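Local coordinates for cyclic dimeric GMP binding protein (Pseudomonas fluorescens, PDB 3PJV), which probably relays the level of cytoplasmic cyclic di-GMP to its periplasmic domain, whose response to the signal controls proteolysis by the protease LapG in the periplasm, at residues Thr79-Phe85 against Leu120-Gln125; Tyr55-Arg59 against Val70-Gly74. The contacts are given in a common frame with arbitrary orientation. Residues are numbered along the deposited sequence.

How the contacts relate
Both contacts belong to the LapD/MoxY periplasmic domain and follow one another along the chain: contact 2 pairs the two strands of the hairpin 55-62/68-73, and the chain that leaves it at G74 soon enters contact 1, where 79-85 packs on the C-terminal helix 117-128. Their centres lie 20 Å apart, and the nearest atoms, about 6 Å apart, do not touch. One contact is held mainly by aromatic side chains, the other mainly by backbone hydrogen bonds. What they share is the second subunit: V81 and L123 of contact 1 pack on it, while 55-59 of contact 2 forms a beta ladder with one of its strands.

Contact 1 (Thr79-Phe85 against Leu120-Gln125)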
ATOM      1  N   THR A  79      -1.187   5.669  14.304  0.69 45.52           N
ATOM      2  CA  THR A  79      -2.421   5.490  15.043  0.68 40.51           C
ATOM      3  C   THR A  79      -2.412   4.107  15.692  0.70 38.41           C
ATOM      4  O   THR A  79      -2.362   3.090  15.000  0.77 35.96           O
ATOM      5  CB  THR A  79      -3.647   5.638  14.124  1.00 37.99           C
ATOM      6  OG1 THR A  79      -3.637   6.942  13.527  0.76 35.16           O
ATOM      7  CG2 THR A  79      -4.939   5.457  14.903  1.00 40.64           C
ATOM      8  N   ASN A  80      -2.433   4.079  17.021  1.00 39.01           N
ATOM      9  CA  ASN A  80      -2.552   2.824  17.762  1.00 31.90           C
ATOM     10  C   ASN A  80      -4.027   2.474  17.979  1.00 32.60           C
ATOM     11  O   ASN A  80      -4.653   2.920  18.943  1.00 33.43           O
ATOM     12  CB  ASN A  80      -1.821   2.900  19.106  1.00 35.85           C
ATOM     13  CG  ASN A  80      -0.313   3.065  18.954  1.00 42.29           C
ATOM     14  OD1 ASN A  80       0.382   2.166  18.471  1.00 47.17           O
ATOM     15  ND2 ASN A  80       0.200   4.212  19.386  1.00 39.12           N
ATOM     16  N   VAL A  81      -4.583   1.677  17.076  1.00 29.76           N
ATOM     17  CA  VAL A  81      -5.994   1.315  17.147  1.00 29.04           C
ATOM     18  C   VAL A  81      -6.188   0.161  18.128  1.00 29.27           C
ATOM     19  O   VAL A  81      -5.523  -0.863  17.994  1.00 25.14           O
ATOM     20  CB  VAL A  81      -6.480   0.880  15.749  1.00 28.86           C
ATOM     21  CG1 VAL A  81      -7.936   0.467  15.784  1.00 27.63           C
ATOM     22  CG2 VAL A  81      -6.238   1.997  14.731  1.00 27.65           C
ATOM     23  N   PRO A  82      -7.104   0.308  19.122  1.00 29.94           N
ATOM     24  CA  PRO A  82      -7.266  -0.784  20.088  1.00 28.52           C
ATOM     25  C   PRO A  82      -7.752  -2.060  19.428  1.00 29.13           C
ATOM     26  O   PRO A  82      -8.548  -2.008  18.486  1.00 28.11           O
ATOM     27  CB  PRO A  82      -8.345  -0.259  21.057  1.00 25.28           C
ATOM     28  CG  PRO A  82      -8.310   1.232  20.895  1.00 25.59           C
ATOM     29  CD  PRO A  82      -7.955   1.465  19.450  1.00 27.73           C
ATOM     30  N   ASP A  83      -7.286  -3.194  19.942  1.00 28.55           N
ATOM     31  CA  ASP A  83      -7.652  -4.501  19.414  1.00 36.01           C
ATOM     32  C   ASP A  83      -9.159  -4.678  19.399  1.00 33.04           C
ATOM     33  O   ASP A  83      -9.721  -5.220  18.449  1.00 34.48           O
ATOM     34  CB  ASP A  83      -7.036  -5.604  20.278  1.00 49.66           C
ATOM     35  CG  ASP A  83      -5.550  -5.403  20.507  1.00 66.90           C
ATOM     36  OD1 ASP A  83      -5.177  -4.467  21.252  1.00 71.84           O
ATOM     37  OD2 ASP A  83      -4.752  -6.188  19.947  1.00 73.11           O
ATOM     38  N   TRP A  84      -9.811  -4.211  20.459  1.00 29.10           N
ATOM     39  CA  TRP A  84     -11.250  -4.397  20.594  1.00 29.65           C
ATOM     40  C   TRP A  84     -12.050  -3.647  19.526  1.00 30.11           C
ATOM     41  O   TRP A  84     -13.182  -4.019  19.227  1.00 29.35           O
ATOM     42  CB  TRP A  84     -11.730  -4.028  22.001  1.00 30.41           C
ATOM     43  CG  TRP A  84     -11.393  -2.641  22.448  1.00 25.53           C
ATOM     44  CD1 TRP A  84     -10.388  -2.273  23.302  1.00 24.98           C
ATOM     45  CD2 TRP A  84     -12.070  -1.428  22.084  1.00 25.48           C
ATOM     46  NE1 TRP A  84     -10.401  -0.915  23.488  1.00 26.26           N
ATOM     47  CE2 TRP A  84     -11.421  -0.371  22.752  1.00 25.84           C
ATOM     48  CE3 TRP A  84     -13.162  -1.135  21.259  1.00 25.86           C
ATOM     49  CZ2 TRP A  84     -11.824   0.959  22.617  1.00 24.93           C
ATOM     50  CZ3 TRP A  84     -13.555   0.183  21.123  1.00 23.64           C
ATOM     51  CH2 TRP A  84     -12.888   1.215  21.797  1.00 23.82           C
ATOM     52  N   PHE A  85     -11.457  -2.603  18.946  1.00 30.27           N
ATOM     53  CA  PHE A  85     -12.131  -1.846  17.892  1.00 27.01           C
ATOM     54  C   PHE A  85     -12.188  -2.650  16.590  1.00 27.67           C
ATOM     55  O   PHE A  85     -13.160  -2.571  15.838  1.00 27.98           O
ATOM     56  CB  PHE A  85     -11.450  -0.491  17.669  1.00 28.46           C
ATOM     57  CG  PHE A  85     -12.118   0.366  16.612  1.00 28.08           C
ATOM     58  CD1 PHE A  85     -13.319   1.006  16.885  1.00 30.80           C
ATOM     59  CD2 PHE A  85     -11.542   0.541  15.366  1.00 28.21           C
ATOM     60  CE1 PHE A  85     -13.941   1.790  15.931  1.00 29.76           C
ATOM     61  CE2 PHE A  85     -12.151   1.341  14.400  1.00 28.51           C
ATOM     62  CZ  PHE A  85     -13.358   1.963  14.690  1.00 29.10           C
ATOM     63  N   LEU A 120      -8.152   0.556   9.019  1.00 18.68           N
ATOM     64  CA  LEU A 120      -8.556   0.569  10.428  1.00 20.19           C
ATOM     65  C   LEU A 120      -8.179   1.881  11.105  1.00 21.86           C
ATOM     66  O   LEU A 120      -8.949   2.415  11.913  1.00 21.67           O
ATOM     67  CB  LEU A 120      -7.951  -0.618  11.169  1.00 19.08           C
ATOM     68  CG  LEU A 120      -8.582  -1.958  10.789  1.00 21.95           C
ATOM     69  CD1 LEU A 120      -7.690  -3.115  11.199  1.00 29.16           C
ATOM     70  CD2 LEU A 120      -9.977  -2.062  11.415  1.00 24.41           C
ATOM     71  N   ALA A 121      -6.995   2.399  10.786  1.00 19.85           N
ATOM     72  CA  ALA A 121      -6.559   3.673  11.358  1.00 21.26           C
ATOM     73  C   ALA A 121      -7.528   4.784  10.993  1.00 25.39           C
ATOM     74  O   ALA A 121      -7.897   5.589  11.837  1.00 23.39           O
ATOM     75  CB  ALA A 121      -5.147   4.033  10.924  1.00 21.13           C
ATOM     76  N   LYS A 122      -7.940   4.829   9.730  1.00 24.32           N
ATOM     77  CA  LYS A 122      -8.879   5.857   9.282  1.00 22.43           C
ATOM     78  C   LYS A 122     -10.254   5.722   9.944  1.00 23.98           C
ATOM     79  O   LYS A 122     -10.889   6.721  10.315  1.00 23.33           O
ATOM     80  CB  LYS A 122      -8.998   5.826   7.757  1.00 25.03           C
ATOM     81  CG  LYS A 122      -7.747   6.332   7.064  1.00 23.90           C
ATOM     82  CD  LYS A 122      -7.736   5.939   5.595  1.00 29.78           C
ATOM     83  CE  LYS A 122      -8.990   6.413   4.874  1.00 28.67           C
ATOM     84  NZ  LYS A 122      -8.918   6.033   3.430  1.00 30.69           N
ATOM     85  N   LEU A 123     -10.715   4.482  10.099  1.00 22.80           N
ATOM     86  CA  LEU A 123     -12.007   4.231  10.728  1.00 23.98           C
ATOM     87  C   LEU A 123     -11.984   4.672  12.187  1.00 23.85           C
ATOM     88  O   LEU A 123     -12.940   5.273  12.678  1.00 23.28           O
ATOM     89  CB  LEU A 123     -12.377   2.748  10.627  1.00 24.39           C
ATOM     90  CG  LEU A 123     -12.876   2.310   9.251  1.00 28.21           C
ATOM     91  CD1 LEU A 123     -12.891   0.800   9.157  1.00 28.68           C
ATOM     92  CD2 LEU A 123     -14.255   2.896   8.978  1.00 33.34           C
ATOM     93  N   TRP A 124     -10.876   4.388  12.863  1.00 22.32           N
ATOM     94  CA  TRP A 124     -10.684   4.806  14.245  1.00 23.52           C
ATOM     95  C   TRP A 124     -10.663   6.333  14.381  1.00 25.27           C
ATOM     96  O   TRP A 124     -11.344   6.884  15.251  1.00 24.96           O
ATOM     97  CB  TRP A 124      -9.404   4.182  14.811  1.00 25.31           C
ATOM     98  CG  TRP A 124      -9.063   4.600  16.206  1.00 26.35           C
ATOM     99  CD1 TRP A 124      -8.034   5.407  16.592  1.00 26.42           C
ATOM    100  CD2 TRP A 124      -9.752   4.226  17.410  1.00 25.02           C
ATOM    101  NE1 TRP A 124      -8.036   5.560  17.961  1.00 29.72           N
ATOM    102  CE2 TRP A 124      -9.080   4.838  18.488  1.00 27.41           C
ATOM    103  CE3 TRP A 124     -10.868   3.425  17.680  1.00 28.59           C
ATOM    104  CZ2 TRP A 124      -9.490   4.686  19.811  1.00 28.07           C
ATOM    105  CZ3 TRP A 124     -11.273   3.274  18.994  1.00 30.85           C
ATOM    106  CH2 TRP A 124     -10.585   3.901  20.041  1.00 31.22           C
ATOM    107  N   GLN A 125      -9.896   7.015  13.530  1.00 23.63           N
ATOM    108  CA  GLN A 125      -9.890   8.480  13.544  1.00 25.24           C
ATOM    109  C   GLN A 125     -11.308   9.036  13.399  1.00 28.83           C
ATOM    110  O   GLN A 125     -11.685   9.980  14.095  1.00 31.55           O
ATOM    111  CB  GLN A 125      -8.978   9.039  12.456  1.00 25.95           C
ATOM    112  CG  GLN A 125      -7.524   8.686  12.673  1.00 31.05           C
ATOM    113  CD  GLN A 125      -6.705   8.815  11.406  1.00 40.00           C
ATOM    114  OE1 GLN A 125      -7.157   9.397  10.415  1.00 38.48           O
ATOM    115  NE2 GLN A 125      -5.494   8.269  11.429  1.00 42.25           N
TER
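An aromatic cluster of W84, F85 and W124 joins the start of helix 83-89, with the loop leading into it, to the C-terminal helix 117-128 of the LapD/MoxY periplasmic domain. W124 gives up 131 Å² to the contact, more than any other residue, and its broad indole suits the place because several partners can use it at once. P82 lies over one face: its CD is 3.5 Å from the centroid of the six-membered ring and only 8° off the normal, a CH-pi contact to which proline lends itself, since the C-H bonds of CD, next to the amide nitrogen, are polarised. The edge of the indole points at two other aromatic rings. It meets the face of F85 in a T-shaped pair, centroids 5.0 Å apart and planes at 72°, and the face of W84 in an offset edge-to-face pair at 5.7 Å and 78°.

F85, buried and the next largest contributor at 81 Å², also reaches the helix, with CE2 4.0 Å from CB of L123; L123 itself packs on Y13 of the second subunit. T79 comes third. Its CB lies 3.9 Å from CB of A121, whose small side chain permits the close backbone approach of 5.8 Å between their CA atoms. Threonine serves two purposes here: its methyl CG2 sits 3.5 Å from CD1 of W124, while its hydroxyl OG1 accepts a 3.1 Å hydrogen bond from NE2 of Q125.

Contact 2 (Tyr55-Arg59 against Val70-Gly74); sequences YSSIR and VERNG
This is an antiparallel strand pairing within the hairpin of strands 55-62 and 68-73, and helix 39-50 packs against its I58, V70 and R72 side. The axes of 57-59 and 70-73 approach to 4.7 Å at 174°. S57 faces N73 (CA-CA 4.4 Å) and R59 faces E71 (CA-CA 4.2 Å) in non-hydrogen-bonded pairs; between them I58 and R72 form a hydrogen-bonded pair (CA-CA 5.4 Å), with I58 N to R72 O at 3.1 Å and R72 N to I58 O at 2.9 Å. S56, at phi/psi -66/-32, turns a corner in the otherwise extended chain, yet its O still accepts from G74 N at 2.8 Å. CA-H...O contacts, including S57 CA to R72 O at 3.2 Å, fill the ladder.

Such alternation is that of an antiparallel beta hairpin, here extended by a strand of the second subunit that runs antiparallel to 55-59. I58 (m, t), branched and apolar, is buried against V46 and L28. R72 (m, m) bends back so that its NH1 donates to E71 O at 3.0 Å, while NH2 makes a salt bridge to E43. The opposite face, with S57, R59, E71 and N73, is more polar. The extended R59 (t, t, t) lays its CG 4.0 Å from CB of E71; its guanidinium hydrogen-bonds to T68 OG1 through NE and salt-bridges to E111 of the second subunit through NH1.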
ATOM      1  N   TYR A  55      -0.712   7.345   2.124  1.00 18.67           N
ATOM      2  CA  TYR A  55       0.065   8.584   2.017  1.00 16.86           C
ATOM      3  C   TYR A  55      -0.351   9.601   3.073  1.00 19.54           C
ATOM      4  O   TYR A  55      -1.549   9.829   3.279  1.00 20.93           O
ATOM      5  CB  TYR A  55      -0.041   9.176   0.595  1.00 18.53           C
ATOM      6  CG  TYR A  55       0.265   8.120  -0.434  1.00 17.44           C
ATOM      7  CD1 TYR A  55       1.580   7.776  -0.721  1.00 14.74           C
ATOM      8  CD2 TYR A  55      -0.758   7.408  -1.046  1.00 17.17           C
ATOM      9  CE1 TYR A  55       1.873   6.769  -1.621  1.00 16.73           C
ATOM     10  CE2 TYR A  55      -0.477   6.406  -1.953  1.00 20.22           C
ATOM     11  CZ  TYR A  55       0.847   6.093  -2.236  1.00 20.21           C
ATOM     12  OH  TYR A  55       1.142   5.090  -3.129  1.00 21.43           O
ATOM     13  N   SER A  56       0.634  10.185   3.763  1.00 17.41           N
ATOM     14  CA  SER A  56       0.368  11.253   4.728  1.00 19.76           C
ATOM     15  C   SER A  56      -0.159  12.501   4.026  1.00 19.63           C
ATOM     16  O   SER A  56      -0.953  13.269   4.591  1.00 21.78           O
ATOM     17  CB  SER A  56       1.654  11.624   5.486  1.00 25.55           C
ATOM     18  OG  SER A  56       2.190  10.504   6.169  1.00 29.41           O
ATOM     19  N   SER A  57       0.302  12.709   2.799  1.00 18.75           N
ATOM     20  CA  SER A  57      -0.099  13.881   2.025  1.00 17.69           C
ATOM     21  C   SER A  57       0.188  13.730   0.531  1.00 17.29           C
ATOM     22  O   SER A  57       1.120  13.041   0.134  1.00 16.75           O
ATOM     23  CB  SER A  57       0.618  15.122   2.568  1.00 23.06           C
ATOM     24  OG  SER A  57       2.017  15.066   2.312  1.00 23.17           O
ATOM     25  N   ILE A  58      -0.642  14.383  -0.280  1.00 16.98           N
ATOM     26  CA  ILE A  58      -0.396  14.537  -1.719  1.00 15.57           C
ATOM     27  C   ILE A  58      -0.820  15.949  -2.078  1.00 19.50           C
ATOM     28  O   ILE A  58      -1.887  16.403  -1.682  1.00 20.67           O
ATOM     29  CB  ILE A  58      -1.209  13.552  -2.565  1.00 16.42           C
ATOM     30  CG1 ILE A  58      -0.848  12.118  -2.185  1.00 19.31           C
ATOM     31  CG2 ILE A  58      -0.934  13.756  -4.075  1.00 19.89           C
ATOM     32  CD1 ILE A  58      -1.640  11.080  -2.941  1.00 21.23           C
ATOM     33  N   ARG A  59       0.026  16.647  -2.816  1.00 16.29           N
ATOM     34  CA  ARG A  59      -0.262  18.007  -3.216  1.00 17.11           C
ATOM     35  C   ARG A  59       0.150  18.184  -4.673  1.00 18.62           C
ATOM     36  O   ARG A  59       1.172  17.654  -5.096  1.00 21.18           O
ATOM     37  CB  ARG A  59       0.516  18.971  -2.311  1.00 22.81           C
ATOM     38  CG  ARG A  59       0.293  20.449  -2.562  1.00 33.52           C
ATOM     39  CD  ARG A  59       1.185  21.266  -1.627  1.00 40.71           C
ATOM     40  NE  ARG A  59       1.119  22.693  -1.893  1.00 51.22           N
ATOM     41  CZ  ARG A  59       2.179  23.494  -1.964  1.00 57.37           C
ATOM     42  NH1 ARG A  59       3.402  23.004  -1.785  1.00 57.61           N
ATOM     43  NH2 ARG A  59       2.016  24.789  -2.216  1.00 58.53           N
ATOM     44  N   VAL A  70      -4.621  21.159  -5.935  1.00 27.54           N
ATOM     45  CA  VAL A  70      -5.380  20.242  -5.100  1.00 29.30           C
ATOM     46  C   VAL A  70      -4.450  19.673  -4.047  1.00 26.98           C
ATOM     47  O   VAL A  70      -3.261  19.504  -4.279  1.00 26.29           O
ATOM     48  CB  VAL A  70      -6.021  19.107  -5.927  1.00 34.76           C
ATOM     49  CG1 VAL A  70      -4.963  18.173  -6.447  1.00 37.93           C
ATOM     50  CG2 VAL A  70      -7.045  18.343  -5.086  1.00 40.17           C
ATOM     51  N   GLU A  71      -4.984  19.411  -2.869  1.00 24.21           N
ATOM     52  CA  GLU A  71      -4.187  18.739  -1.850  1.00 25.72           C
ATOM     53  C   GLU A  71      -5.022  17.902  -0.895  1.00 23.74           C
ATOM     54  O   GLU A  71      -6.228  18.088  -0.757  1.00 26.69           O
ATOM     55  CB  GLU A  71      -3.339  19.733  -1.064  1.00 29.89           C
ATOM     56  CG  GLU A  71      -4.125  20.617  -0.150  1.00 33.86           C
ATOM     57  CD  GLU A  71      -3.233  21.562   0.630  1.00 47.22           C
ATOM     58  OE1 GLU A  71      -2.176  21.111   1.122  1.00 51.96           O
ATOM     59  OE2 GLU A  71      -3.589  22.756   0.737  1.00 49.28           O
ATOM     60  N   ARG A  72      -4.340  16.973  -0.245  1.00 22.03           N
ATOM     61  CA  ARG A  72      -4.973  16.045   0.660  1.00 23.82           C
ATOM     62  C   ARG A  72      -3.980  15.760   1.771  1.00 23.89           C
ATOM     63  O   ARG A  72      -2.793  15.595   1.524  1.00 21.13           O
ATOM     64  CB  ARG A  72      -5.296  14.744  -0.077  1.00 29.88           C
ATOM     65  CG  ARG A  72      -6.423  14.846  -1.115  1.00 36.25           C
ATOM     66  CD  ARG A  72      -7.756  15.031  -0.441  1.00 39.44           C
ATOM     67  NE  ARG A  72      -8.899  14.952  -1.350  1.00 44.61           N
ATOM     68  CZ  ARG A  72      -9.330  15.965  -2.098  1.00 53.22           C
ATOM     69  NH1 ARG A  72      -8.697  17.135  -2.066  1.00 53.90           N
ATOM     70  NH2 ARG A  72     -10.387  15.811  -2.888  1.00 52.35           N
ATOM     71  N   ASN A  73      -4.473  15.691   2.999  1.00 22.15           N
ATOM     72  CA  ASN A  73      -3.613  15.442   4.133  1.00 29.95           C
ATOM     73  C   ASN A  73      -4.291  14.475   5.068  1.00 36.66           C
ATOM     74  O   ASN A  73      -5.499  14.572   5.286  1.00 42.29           O
ATOM     75  CB  ASN A  73      -3.328  16.746   4.891  1.00 34.50           C
ATOM     76  CG  ASN A  73      -2.309  17.613   4.199  1.00 42.42           C
ATOM     77  OD1 ASN A  73      -1.113  17.506   4.463  1.00 48.25           O
ATOM     78  ND2 ASN A  73      -2.772  18.482   3.310  1.00 40.85           N
ATOM     79  N   GLY A  74      -3.531  13.527   5.599  1.00 36.51           N
ATOM     80  CA  GLY A  74      -3.987  12.756   6.744  1.00 46.72           C
ATOM     81  C   GLY A  74      -3.094  13.011   7.948  1.00 47.45           C
ATOM     82  O   GLY A  74      -2.100  13.732   7.855  1.00 40.86           O
TER